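Local atomic coordinates of UDP-glucose 6-dehydrogenase (PDB entry 3VTF), a protein that probably catalyses the NAD-dependent, two-step oxidation of UDP-glucose to UDP-glucuronate, using two NAD+ per sugar. Residues A[371-375]-A[410-414]. Sequence-based numbering, arbitrary orientation.
Sequences VHDPM and WPQYE
Two polar bonds join W410 and Y413 to the end of strand 368-372 and the turn after it. The indole N-H of W410 reaches D373, with NE1 2.7 Å from OD1, but the bond is bent (131° at the hydrogen) and meets the carboxylate from above its plane, the two flat groups standing nearly perpendicular. OD1 also accepts from the backbone N of L341 and A342, while OD2 of D373 takes the backbone N of M375 in an Asx turn, at 2.8 Å, and that of A376. Loaded on both oxygens, the carboxylate is held against rotation. The hydroxyl OH of Y413 hydrogen-bonds with ND1 of H372 at 2.7 Å, at the edge of the imidazole; CG of H372 sits anti to the backbone N (chi1 171°), which sets the ring with ND1 at the hydroxyl.

Segment 371-375 ends strand 368-372 and runs on into a turn, and 410-414 lies in the loop that follows strand 403-406; the two strands are parallel members of the six-stranded, Rossmann-like sheet of the UDP-binding domain. Nucleotides commonly bind at the C-terminal end of the strands in such folds, and the side chain of W410 is about 10 Å from the bound UDP-glucose.

Apolar packing centres on P374, whose CD lies over the five-membered ring of W410 in a CH-pi contact. M375 instead meets the indole at its rim, SD 3.7 Å from CH2 of W410, a Met-aromatic contact. A leucine in place of W410 would probably leave P374 without its aromatic platform and cost D373 one of its donors. The amide of Q412 runs past the proline, OE1 3.3 Å from CG of P374.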
# COMPACT_ATOMS: atom_id res chain seq x y z
N VAL A 371 -1.89 31.60 -14.67
CA VAL A 371 -2.42 30.65 -13.70
C VAL A 371 -3.89 30.93 -13.38
O VAL A 371 -4.34 32.04 -13.51
CB VAL A 371 -1.62 30.65 -12.39
CG1 VAL A 371 -0.15 30.42 -12.66
CG2 VAL A 371 -1.83 31.94 -11.62
N HIS A 372 -4.61 29.90 -12.98
CA HIS A 372 -5.93 30.04 -12.43
C HIS A 372 -6.17 29.09 -11.30
O HIS A 372 -5.62 28.00 -11.29
CB HIS A 372 -7.00 29.81 -13.49
CG HIS A 372 -8.40 29.73 -12.94
ND1 HIS A 372 -8.96 28.58 -12.59
CD2 HIS A 372 -9.33 30.71 -12.66
CE1 HIS A 372 -10.18 28.81 -12.12
NE2 HIS A 372 -10.41 30.11 -12.17
N ASP A 373 -6.99 29.48 -10.34
CA ASP A 373 -7.57 28.55 -9.38
C ASP A 373 -8.91 29.09 -8.94
O ASP A 373 -9.05 30.27 -8.80
CB ASP A 373 -6.65 28.38 -8.16
CG ASP A 373 -7.08 27.25 -7.26
OD1 ASP A 373 -6.59 26.13 -7.42
OD2 ASP A 373 -7.93 27.47 -6.40
N PRO A 374 -9.90 28.25 -8.69
CA PRO A 374 -11.15 28.89 -8.25
C PRO A 374 -11.07 29.54 -6.86
O PRO A 374 -11.91 30.40 -6.57
CB PRO A 374 -12.13 27.70 -8.17
CG PRO A 374 -11.56 26.69 -9.19
CD PRO A 374 -10.06 26.80 -8.87
N MET A 375 -10.16 29.11 -5.97
CA MET A 375 -10.07 29.72 -4.64
C MET A 375 -8.70 30.25 -4.24
O MET A 375 -8.59 31.19 -3.48
CB MET A 375 -10.55 28.78 -3.57
CG MET A 375 -12.00 28.39 -3.71
SD MET A 375 -12.37 27.27 -2.37
CE MET A 375 -12.46 28.49 -1.01
N TRP A 410 -9.99 20.60 -10.10
CA TRP A 410 -11.22 21.31 -9.63
C TRP A 410 -12.38 20.78 -10.52
O TRP A 410 -12.18 20.72 -11.72
CB TRP A 410 -11.06 22.80 -9.84
CG TRP A 410 -10.21 23.40 -8.77
CD1 TRP A 410 -8.83 23.66 -8.77
CD2 TRP A 410 -10.70 23.84 -7.46
NE1 TRP A 410 -8.45 24.19 -7.58
CE2 TRP A 410 -9.55 24.32 -6.73
CE3 TRP A 410 -11.97 23.90 -6.86
CZ2 TRP A 410 -9.67 24.85 -5.43
CZ3 TRP A 410 -12.10 24.44 -5.57
CH2 TRP A 410 -10.96 24.91 -4.88
N PRO A 411 -13.56 20.42 -9.94
CA PRO A 411 -14.70 19.94 -10.76
C PRO A 411 -15.03 20.87 -11.93
O PRO A 411 -15.33 20.34 -13.03
CB PRO A 411 -15.86 19.81 -9.73
CG PRO A 411 -15.13 19.53 -8.42
CD PRO A 411 -13.90 20.41 -8.50
N GLN A 412 -14.89 22.20 -11.76
CA GLN A 412 -15.18 23.04 -12.92
C GLN A 412 -14.25 22.83 -14.12
O GLN A 412 -14.50 23.29 -15.26
CB GLN A 412 -15.20 24.52 -12.55
CG GLN A 412 -13.85 25.20 -12.28
CD GLN A 412 -14.04 26.53 -11.53
OE1 GLN A 412 -14.61 26.54 -10.43
NE2 GLN A 412 -13.57 27.65 -12.11
N TYR A 413 -13.11 22.19 -13.89
CA TYR A 413 -12.17 21.92 -14.98
C TYR A 413 -12.66 20.84 -15.95
O TYR A 413 -12.24 20.79 -17.08
CB TYR A 413 -10.76 21.66 -14.46
CG TYR A 413 -10.09 22.86 -13.82
CD1 TYR A 413 -10.61 24.13 -13.96
CD2 TYR A 413 -8.94 22.70 -13.07
CE1 TYR A 413 -10.00 25.21 -13.38
CE2 TYR A 413 -8.33 23.78 -12.49
CZ TYR A 413 -8.86 25.02 -12.64
OH TYR A 413 -8.25 26.08 -12.06
N GLU A 414 -13.51 19.96 -15.47
CA GLU A 414 -14.01 18.86 -16.26
C GLU A 414 -14.89 19.33 -17.43
O GLU A 414 -15.08 18.61 -18.38
CB GLU A 414 -14.72 17.84 -15.38
CG GLU A 414 -13.77 16.81 -14.80
CD GLU A 414 -13.43 15.70 -15.77
OE1 GLU A 414 -13.59 15.87 -17.02
OE2 GLU A 414 -13.00 14.64 -15.28